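PDB 3GD5: ornithine carbamoyltransferase from Gloeobacter violaceus, which probably catalyses the reversible transfer of the carbamoyl group from carbamoyl phosphate to ornithine, giving citrulline and phosphate in arginine biosynthesis. Local coordinates for residues 16-21 against 134-139; 54-59 against 109-114; 91-96 against 118-123. All blocks are in the same frame, centred on the assembly; numbering follows the deposited sequence.

Interaction 1: residues 16-21 against 134-139; sequences LLSLDD and DHEHPC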
loop_
_atom_site.group_PDB
_atom_site.type_symbol
_atom_site.label_atom_id
_atom_site.label_comp_id
_atom_site.label_asym_id
_atom_site.label_seq_id
_atom_site.Cartn_x
_atom_site.Cartn_y
_atom_site.Cartn_z
ATOM N N LEU A 16 15.208 -26.029 -20.689
ATOM C CA LEU A 16 15.013 -26.946 -19.570
ATOM C C LEU A 16 13.807 -26.391 -18.837
ATOM O O LEU A 16 13.950 -25.701 -17.831
ATOM C CB LEU A 16 16.217 -26.981 -18.617
ATOM C CG LEU A 16 15.931 -27.796 -17.343
ATOM C CD1 LEU A 16 15.504 -29.213 -17.722
ATOM C CD2 LEU A 16 17.151 -27.833 -16.445
ATOM N N LEU A 17 12.627 -26.683 -19.376
ATOM C CA LEU A 17 11.347 -26.232 -18.834
ATOM C C LEU A 17 10.768 -27.251 -17.874
ATOM O O LEU A 17 10.108 -26.901 -16.895
ATOM C CB LEU A 17 10.349 -26.030 -19.972
ATOM C CG LEU A 17 10.396 -24.716 -20.745
ATOM C CD1 LEU A 17 11.828 -24.259 -20.907
ATOM C CD2 LEU A 17 9.698 -24.889 -22.080
ATOM N N SER A 18 11.018 -28.517 -18.189
ATOM C CA SER A 18 10.539 -29.651 -17.420
ATOM C C SER A 18 11.683 -30.637 -17.320
ATOM O O SER A 18 12.525 -30.703 -18.216
ATOM C CB SER A 18 9.360 -30.298 -18.154
ATOM O OG SER A 18 9.160 -31.634 -17.739
ATOM N N LEU A 19 11.736 -31.395 -16.231
ATOM C CA LEU A 19 12.808 -32.366 -16.093
ATOM C C LEU A 19 12.670 -33.377 -17.237
ATOM O O LEU A 19 13.638 -34.024 -17.630
ATOM C CB LEU A 19 12.725 -33.083 -14.746
ATOM C CG LEU A 19 14.040 -33.741 -14.301
ATOM C CD1 LEU A 19 15.134 -32.683 -14.143
ATOM C CD2 LEU A 19 13.834 -34.447 -12.985
ATOM N N ASP A 20 11.462 -33.490 -17.777
ATOM C CA ASP A 20 11.204 -34.419 -18.867
ATOM C C ASP A 20 11.742 -33.918 -20.207
ATOM O O ASP A 20 11.441 -34.490 -21.255
ATOM C CB ASP A 20 9.705 -34.699 -18.978
ATOM C CG ASP A 20 9.412 -36.024 -19.666
ATOM O OD1 ASP A 20 10.246 -36.949 -19.559
ATOM O OD2 ASP A 20 8.341 -36.148 -20.296
ATOM N N ASP A 21 12.528 -32.847 -20.171
ATOM C CA ASP A 21 13.124 -32.304 -21.389
ATOM C C ASP A 21 14.455 -33.001 -21.569
ATOM O O ASP A 21 15.137 -32.828 -22.573
ATOM C CB ASP A 21 13.357 -30.792 -21.272
ATOM C CG ASP A 21 12.073 -29.997 -21.355
ATOM O OD1 ASP A 21 11.018 -30.604 -21.636
ATOM O OD2 ASP A 21 12.118 -28.767 -21.149
ATOM N N ASP A 134 4.599 -23.425 -10.778
ATOM C CA ASP A 134 3.659 -24.138 -9.922
ATOM C C ASP A 134 3.679 -25.634 -10.250
ATOM O O ASP A 134 3.347 -26.461 -9.403
ATOM C CB ASP A 134 2.243 -23.589 -10.117
ATOM C CG ASP A 134 2.039 -22.230 -9.449
ATOM O OD1 ASP A 134 1.059 -21.542 -9.803
ATOM O OD2 ASP A 134 2.845 -21.853 -8.565
ATOM N N HIS A 135 4.098 -25.967 -11.470
ATOM C CA HIS A 135 4.132 -27.348 -11.933
ATOM C C HIS A 135 5.408 -28.155 -11.665
ATOM O O HIS A 135 5.326 -29.340 -11.336
ATOM C CB HIS A 135 3.841 -27.390 -13.435
ATOM C CG HIS A 135 3.548 -28.763 -13.948
ATOM N ND1 HIS A 135 2.430 -29.475 -13.565
ATOM C CD2 HIS A 135 4.240 -29.570 -14.788
ATOM C CE1 HIS A 135 2.447 -30.661 -14.144
ATOM N NE2 HIS A 135 3.534 -30.745 -14.892
ATOM N N GLU A 136 6.577 -27.533 -11.814
ATOM C CA GLU A 136 7.842 -28.246 -11.615
ATOM C C GLU A 136 8.986 -27.395 -11.072
ATOM O O GLU A 136 8.890 -26.173 -10.987
ATOM C CB GLU A 136 8.304 -28.878 -12.938
ATOM C CG GLU A 136 8.116 -30.382 -13.025
ATOM C CD GLU A 136 8.789 -30.989 -14.244
ATOM O OE1 GLU A 136 8.122 -31.131 -15.287
ATOM O OE2 GLU A 136 9.991 -31.313 -14.162
ATOM N N HIS A 137 10.078 -28.065 -10.718
ATOM C CA HIS A 137 11.271 -27.408 -10.195
ATOM C C HIS A 137 12.448 -28.317 -10.555
ATOM O O HIS A 137 13.066 -28.941 -9.691
ATOM C CB HIS A 137 11.159 -27.239 -8.672
ATOM C CG HIS A 137 12.151 -26.276 -8.096
ATOM N ND1 HIS A 137 12.144 -25.902 -6.768
ATOM C CD2 HIS A 137 13.169 -25.598 -8.670
ATOM C CE1 HIS A 137 13.114 -25.031 -6.550
ATOM N NE2 HIS A 137 13.751 -24.830 -7.688
ATOM N N PRO A 138 12.763 -28.401 -11.854
ATOM C CA PRO A 138 13.842 -29.215 -12.425
ATOM C C PRO A 138 15.218 -29.046 -11.792
ATOM O O PRO A 138 15.867 -30.029 -11.419
ATOM C CB PRO A 138 13.852 -28.791 -13.891
ATOM C CG PRO A 138 12.432 -28.434 -14.144
ATOM C CD PRO A 138 12.065 -27.652 -12.914
ATOM N N CYS A 139 15.664 -27.800 -11.688
ATOM C CA CYS A 139 16.975 -27.517 -11.132
ATOM C C CYS A 139 17.136 -28.006 -9.716
ATOM O O CYS A 139 18.208 -28.474 -9.355
ATOM C CB CYS A 139 17.285 -26.022 -11.224
ATOM S SG CYS A 139 17.532 -25.448 -12.955
#
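The buried carboxylate of E136 reaches across to the loop 16-21 and grips it with both oxygens. Its chain is extended beyond CG, so the flat end arrives head-on: OE1 takes the hydroxyl of S18 (S18 OG to E136 OE1 2.7 Å), while OE2 takes the backbone amide of L19 (L19 N to E136 OE2 2.7 Å) along an almost straight line, 172° at the hydrogen. Each carboxylate oxygen accepts through its syn lone pair, and S172 on helix 168-180 adds a further bond to OE2. Serine suits its place because OG, anti to the backbone N (chi1 159°), also accepts from the amide of D20, an ST turn. These bonds are the tight part; beside them lies close apolar packing. P138, which opens helix 138-152 where no amide hydrogen is called for, sets CB 4.1 Å from L19 CD1, with L16 CG 4.2 Å from the same P138 CB. The far side is looser and partly exposed. There D21 folds back on its own loop, its OD2 met from above the carboxylate plane by the amides of L17 and S18, and D20 leads away to salt bridges with K179 and R201. With two loop donors and S172 beside it, the E136 carboxylate is probably ionised, and its bonds tie loop 16-21 to the start of helix 138-152, where H137, P138 and C139 probably bind carbamoyl phosphate.

Interaction 2: residues 54-59 against 109-114; sequences VFLKAS and IRTFAQ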
loop_
_atom_site.group_PDB
_atom_site.type_symbol
_atom_site.label_atom_id
_atom_site.label_comp_id
_atom_site.label_asym_id
_atom_site.label_seq_id
_atom_site.Cartn_x
_atom_site.Cartn_y
_atom_site.Cartn_z
ATOM N N VAL A 54 14.208 -13.562 -14.660
ATOM C CA VAL A 54 12.878 -12.964 -14.617
ATOM C C VAL A 54 12.009 -13.754 -13.648
ATOM O O VAL A 54 11.410 -14.771 -13.997
ATOM C CB VAL A 54 12.224 -12.913 -16.017
ATOM C CG1 VAL A 54 12.374 -14.228 -16.696
ATOM C CG2 VAL A 54 10.746 -12.546 -15.900
ATOM N N PHE A 55 11.976 -13.285 -12.410
ATOM C CA PHE A 55 11.203 -13.939 -11.368
ATOM C C PHE A 55 9.922 -13.179 -11.093
ATOM O O PHE A 55 9.949 -12.086 -10.525
ATOM C CB PHE A 55 12.022 -14.032 -10.078
ATOM C CG PHE A 55 13.325 -14.773 -10.232
ATOM C CD1 PHE A 55 13.562 -15.584 -11.348
ATOM C CD2 PHE A 55 14.300 -14.696 -9.242
ATOM C CE1 PHE A 55 14.746 -16.306 -11.473
ATOM C CE2 PHE A 55 15.493 -15.417 -9.354
ATOM C CZ PHE A 55 15.716 -16.225 -10.473
ATOM N N LEU A 56 8.801 -13.756 -11.505
ATOM C CA LEU A 56 7.505 -13.134 -11.276
ATOM C C LEU A 56 7.178 -13.216 -9.796
ATOM O O LEU A 56 6.202 -12.639 -9.330
ATOM C CB LEU A 56 6.416 -13.830 -12.093
ATOM C CG LEU A 56 6.303 -13.394 -13.555
ATOM C CD1 LEU A 56 7.591 -13.697 -14.297
ATOM C CD2 LEU A 56 5.123 -14.109 -14.196
ATOM N N LYS A 57 8.010 -13.946 -9.067
ATOM C CA LYS A 57 7.857 -14.122 -7.631
ATOM C C LYS A 57 9.275 -14.132 -7.080
ATOM O O LYS A 57 10.094 -14.968 -7.473
ATOM C CB LYS A 57 7.170 -15.457 -7.333
ATOM C CG LYS A 57 6.938 -15.740 -5.858
ATOM C CD LYS A 57 5.713 -15.022 -5.323
ATOM C CE LYS A 57 5.464 -15.398 -3.864
ATOM N NZ LYS A 57 5.311 -16.876 -3.687
ATOM N N ALA A 58 9.569 -13.200 -6.183
ATOM C CA ALA A 58 10.905 -13.102 -5.609
ATOM C C ALA A 58 11.356 -14.412 -4.974
ATOM O O ALA A 58 10.551 -15.152 -4.404
ATOM C CB ALA A 58 10.948 -11.975 -4.572
ATOM N N SER A 59 12.648 -14.696 -5.095
ATOM C CA SER A 59 13.246 -15.890 -4.506
ATOM C C SER A 59 14.745 -15.657 -4.413
ATOM O O SER A 59 15.491 -15.968 -5.341
ATOM C CB SER A 59 12.965 -17.128 -5.357
ATOM O OG SER A 59 13.591 -18.275 -4.795
ATOM N N ILE A 109 13.853 -18.319 -15.499
ATOM C CA ILE A 109 12.616 -17.694 -15.073
ATOM C C ILE A 109 11.673 -18.429 -14.130
ATOM O O ILE A 109 11.480 -19.641 -14.208
ATOM C CB ILE A 109 11.809 -17.177 -16.306
ATOM C CG1 ILE A 109 10.342 -17.556 -16.178
ATOM C CG2 ILE A 109 12.430 -17.662 -17.602
ATOM C CD1 ILE A 109 9.506 -17.029 -17.293
ATOM N N ARG A 110 11.082 -17.634 -13.240
ATOM C CA ARG A 110 10.136 -18.086 -12.235
ATOM C C ARG A 110 8.738 -17.555 -12.516
ATOM O O ARG A 110 8.494 -16.359 -12.368
ATOM C CB ARG A 110 10.536 -17.565 -10.860
ATOM C CG ARG A 110 11.286 -18.526 -9.983
ATOM C CD ARG A 110 10.836 -18.321 -8.548
ATOM N NE ARG A 110 9.397 -18.545 -8.436
ATOM C CZ ARG A 110 8.716 -18.528 -7.293
ATOM N NH1 ARG A 110 9.335 -18.286 -6.141
ATOM N NH2 ARG A 110 7.413 -18.783 -7.304
ATOM N N THR A 111 7.825 -18.428 -12.924
ATOM C CA THR A 111 6.443 -18.010 -13.159
ATOM C C THR A 111 5.573 -18.940 -12.340
ATOM O O THR A 111 6.081 -19.807 -11.630
ATOM C CB THR A 111 6.005 -18.139 -14.636
ATOM O OG1 THR A 111 6.159 -19.497 -15.065
ATOM C CG2 THR A 111 6.818 -17.230 -15.521
ATOM N N PHE A 112 4.265 -18.757 -12.434
ATOM C CA PHE A 112 3.334 -19.600 -11.706
ATOM C C PHE A 112 2.833 -20.679 -12.654
ATOM O O PHE A 112 2.832 -21.865 -12.329
ATOM C CB PHE A 112 2.166 -18.760 -11.180
ATOM C CG PHE A 112 2.589 -17.664 -10.246
ATOM C CD1 PHE A 112 3.144 -17.968 -9.006
ATOM C CD2 PHE A 112 2.482 -16.330 -10.625
ATOM C CE1 PHE A 112 3.593 -16.959 -8.151
ATOM C CE2 PHE A 112 2.928 -15.311 -9.782
ATOM C CZ PHE A 112 3.486 -15.628 -8.540
ATOM N N ALA A 113 2.420 -20.266 -13.841
ATOM C CA ALA A 113 1.922 -21.222 -14.816
ATOM C C ALA A 113 3.023 -21.706 -15.756
ATOM O O ALA A 113 3.795 -20.910 -16.289
ATOM C CB ALA A 113 0.783 -20.599 -15.616
ATOM N N GLN A 114 3.087 -23.017 -15.951
ATOM C CA GLN A 114 4.070 -23.621 -16.838
ATOM C C GLN A 114 3.872 -23.041 -18.237
ATOM O O GLN A 114 4.833 -22.792 -18.964
ATOM C CB GLN A 114 3.868 -25.142 -16.886
ATOM C CG GLN A 114 4.937 -25.917 -17.649
ATOM C CD GLN A 114 6.233 -26.050 -16.866
ATOM O OE1 GLN A 114 6.241 -25.915 -15.647
ATOM N NE2 GLN A 114 7.329 -26.334 -17.562
#
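R110 is bonded through its backbone to the residues flanking F55. Its amide donates to V54 (R110 N to V54 O 3.0 Å), approaching from 31° above the V54 carbonyl plane, whereas its own carbonyl accepts in plane from L56 (L56 N to R110 O 2.8 Å). V54 also bonds to A108 of that strand; on its other edge I109 pairs with I129 and A131. Strands 50-55 and 106-110 are the inner two of the four-stranded parallel sheet in the carbamoyl-phosphate domain, and as in other parallel alpha/beta folds the binding residues follow at the strands' C-terminal ends. R110 and S59 probably both contact that substrate. The R110 chain, bent at chi2 and chi3, crosses F55, with CB 3.6 Å from F55 CD1, and lays its guanidinium beside K57. The aliphatic part of K57 suits this: K57 CB covers one guanidinium face, 3.3 Å from R110 NH2, while K57 NZ stays 4.6 Å from R110 NH2, like charges that an anionic phosphate would probably ease. S59 CB meets the guanidinium edge. Its OG is hydrogen-bonded to T62 OG1, just inside helix 60-72, which S59 N-caps. Past the strand, T111 OG1 donates to A113 O at 3.0 Å, before helix 114-124.

Interaction 3: residues 91-96 against 118-123; sequences EPVRDT and EEYAHY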
loop_
_atom_site.group_PDB
_atom_site.type_symbol
_atom_site.label_atom_id
_atom_site.label_comp_id
_atom_site.label_asym_id
_atom_site.label_seq_id
_atom_site.Cartn_x
_atom_site.Cartn_y
_atom_site.Cartn_z
ATOM N N GLU A 91 2.585 -5.225 -20.312
ATOM C CA GLU A 91 3.185 -5.577 -21.593
ATOM C C GLU A 91 3.105 -7.079 -21.849
ATOM O O GLU A 91 3.454 -7.886 -20.984
ATOM C CB GLU A 91 4.654 -5.136 -21.644
ATOM C CG GLU A 91 5.315 -5.367 -23.004
ATOM C CD GLU A 91 6.754 -4.857 -23.078
ATOM O OE1 GLU A 91 7.590 -5.277 -22.243
ATOM O OE2 GLU A 91 7.051 -4.042 -23.982
ATOM N N PRO A 92 2.641 -7.475 -23.046
ATOM C CA PRO A 92 2.540 -8.903 -23.356
ATOM C C PRO A 92 3.908 -9.574 -23.373
ATOM O O PRO A 92 4.898 -8.971 -23.792
ATOM C CB PRO A 92 1.827 -8.919 -24.716
ATOM C CG PRO A 92 2.146 -7.587 -25.309
ATOM C CD PRO A 92 2.085 -6.652 -24.135
ATOM N N VAL A 93 3.961 -10.816 -22.899
ATOM C CA VAL A 93 5.215 -11.561 -22.839
ATOM C C VAL A 93 5.928 -11.712 -24.180
ATOM O O VAL A 93 7.160 -11.701 -24.232
ATOM C CB VAL A 93 5.012 -12.976 -22.235
ATOM C CG1 VAL A 93 4.402 -12.865 -20.844
ATOM C CG2 VAL A 93 4.130 -13.808 -23.136
ATOM N N ARG A 94 5.169 -11.853 -25.263
ATOM C CA ARG A 94 5.793 -12.009 -26.564
ATOM C C ARG A 94 6.619 -10.781 -26.938
ATOM O O ARG A 94 7.613 -10.892 -27.653
ATOM C CB ARG A 94 4.745 -12.313 -27.639
ATOM C CG ARG A 94 3.620 -11.300 -27.798
ATOM C CD ARG A 94 2.718 -11.750 -28.943
ATOM N NE ARG A 94 1.730 -10.750 -29.342
ATOM C CZ ARG A 94 0.580 -10.521 -28.712
ATOM N NH1 ARG A 94 0.250 -11.224 -27.633
ATOM N NH2 ARG A 94 -0.248 -9.588 -29.170
ATOM N N ASP A 95 6.222 -9.608 -26.455
ATOM C CA ASP A 95 6.987 -8.400 -26.757
ATOM C C ASP A 95 8.211 -8.348 -25.855
ATOM O O ASP A 95 9.331 -8.142 -26.325
ATOM C CB ASP A 95 6.140 -7.140 -26.552
ATOM C CG ASP A 95 5.063 -6.977 -27.620
ATOM O OD1 ASP A 95 5.034 -7.772 -28.579
ATOM O OD2 ASP A 95 4.248 -6.046 -27.504
ATOM N N THR A 96 8.004 -8.553 -24.558
ATOM C CA THR A 96 9.120 -8.519 -23.630
ATOM C C THR A 96 10.127 -9.642 -23.891
ATOM O O THR A 96 11.328 -9.445 -23.728
ATOM C CB THR A 96 8.630 -8.537 -22.152
ATOM O OG1 THR A 96 9.546 -9.285 -21.339
ATOM C CG2 THR A 96 7.244 -9.118 -22.051
ATOM N N GLU A 118 6.456 -21.289 -21.079
ATOM C CA GLU A 118 6.600 -21.751 -22.450
ATOM C C GLU A 118 6.486 -20.586 -23.432
ATOM O O GLU A 118 7.142 -20.579 -24.476
ATOM C CB GLU A 118 5.555 -22.841 -22.713
ATOM C CG GLU A 118 5.668 -23.980 -21.693
ATOM C CD GLU A 118 4.528 -24.985 -21.754
ATOM O OE1 GLU A 118 3.354 -24.555 -21.819
ATOM O OE2 GLU A 118 4.807 -26.204 -21.715
ATOM N N GLU A 119 5.663 -19.598 -23.079
ATOM C CA GLU A 119 5.481 -18.396 -23.895
ATOM C C GLU A 119 6.855 -17.757 -24.104
ATOM O O GLU A 119 7.258 -17.454 -25.232
ATOM C CB GLU A 119 4.579 -17.395 -23.164
ATOM C CG GLU A 119 3.159 -17.277 -23.671
ATOM C CD GLU A 119 3.065 -16.491 -24.965
ATOM O OE1 GLU A 119 3.593 -16.968 -25.989
ATOM O OE2 GLU A 119 2.465 -15.395 -24.962
ATOM N N TYR A 120 7.564 -17.547 -22.997
ATOM C CA TYR A 120 8.889 -16.949 -23.047
ATOM C C TYR A 120 9.844 -17.740 -23.927
ATOM O O TYR A 120 10.493 -17.182 -24.804
ATOM C CB TYR A 120 9.490 -16.849 -21.644
ATOM C CG TYR A 120 9.014 -15.669 -20.842
ATOM C CD1 TYR A 120 7.881 -15.755 -20.040
ATOM C CD2 TYR A 120 9.708 -14.458 -20.878
ATOM C CE1 TYR A 120 7.451 -14.666 -19.292
ATOM C CE2 TYR A 120 9.289 -13.368 -20.139
ATOM C CZ TYR A 120 8.161 -13.476 -19.348
ATOM O OH TYR A 120 7.745 -12.400 -18.604
ATOM N N ALA A 121 9.938 -19.042 -23.676
ATOM C CA ALA A 121 10.837 -19.896 -24.441
ATOM C C ALA A 121 10.516 -19.796 -25.923
ATOM O O ALA A 121 11.407 -19.765 -26.771
ATOM C CB ALA A 121 10.706 -21.348 -23.977
ATOM N N HIS A 122 9.227 -19.733 -26.221
ATOM C CA HIS A 122 8.755 -19.654 -27.591
ATOM C C HIS A 122 9.210 -18.390 -28.329
ATOM O O HIS A 122 9.674 -18.461 -29.468
ATOM C CB HIS A 122 7.229 -19.737 -27.585
ATOM C CG HIS A 122 6.625 -19.899 -28.943
ATOM N ND1 HIS A 122 6.838 -19.000 -29.965
ATOM C CD2 HIS A 122 5.805 -20.854 -29.443
ATOM C CE1 HIS A 122 6.173 -19.392 -31.037
ATOM N NE2 HIS A 122 5.538 -20.514 -30.747
ATOM N N TYR A 123 9.096 -17.240 -27.669
ATOM C CA TYR A 123 9.451 -15.957 -28.270
ATOM C C TYR A 123 10.859 -15.407 -28.029
ATOM O O TYR A 123 11.365 -14.642 -28.844
ATOM C CB TYR A 123 8.435 -14.902 -27.826
ATOM C CG TYR A 123 7.093 -15.032 -28.491
ATOM C CD1 TYR A 123 6.930 -14.683 -29.826
ATOM C CD2 TYR A 123 5.989 -15.513 -27.796
ATOM C CE1 TYR A 123 5.698 -14.805 -30.454
ATOM C CE2 TYR A 123 4.751 -15.641 -28.415
ATOM C CZ TYR A 123 4.616 -15.283 -29.745
ATOM O OH TYR A 123 3.400 -15.395 -30.373
#
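Two helices, 93-100 and 114-124, meet here through side chains alone, with no hydrogen bond between the segments. R94 puts CG in the crowded position between the backbone N and the carbonyl carbon (chi1 57°) and then runs extended to NE, alongside Y123. Its CB sits over the centre of the Y123 ring, 3.4 Å from the centroid and 12° off the normal, a CH-pi contact; the opposite face is covered by H122 ND1. Tyrosine suits the place, offering an aliphatic stem a broad flat face. An alanine here would take away that face and would probably leave the R94 stem poorly packed. V93 divides its branches: CG1, anti to the carbonyl carbon, lies 3.9 Å from Y120 CE1, while CG2 presses on E119 OE2 at 2.9 Å, a tight approach. E119 reaches it with chi1 away from a staggered value (-105°) and a bend at chi2. The end of R94 leads off to a long, weak ion pair with D283 of a second subunit. Helix 93-100 links strands 76-79 and 106-110, and helix 114-124 links 106-110 and 128-130; both beta-alpha-beta crossovers, presumably right-handed, step the same way, placing the helices on one sheet face.

Interactions 2 and 3 both lie within the chain loop that interaction 1 closes. The centres of interactions 1 and 2 are about 13 Å apart, and the two join directly: D134 N to F112 O at 2.8 Å and L17 O to Q114 NE2 at 2.9 Å are probable hydrogen bonds. Together they bring S59, R110 and the residues H137, P138 and C139 toward the likely carbamoyl phosphate site, with the side chain of R110 about 7 Å from that of N168, a probable ornithine ligand. Interaction 3 stands behind the sheet: Y120 CD1 packs 3.4 Å from I109 CD1, and its side chain remains about 9 Å from that of R110. L17 of interaction 1 also touches E118 and A121.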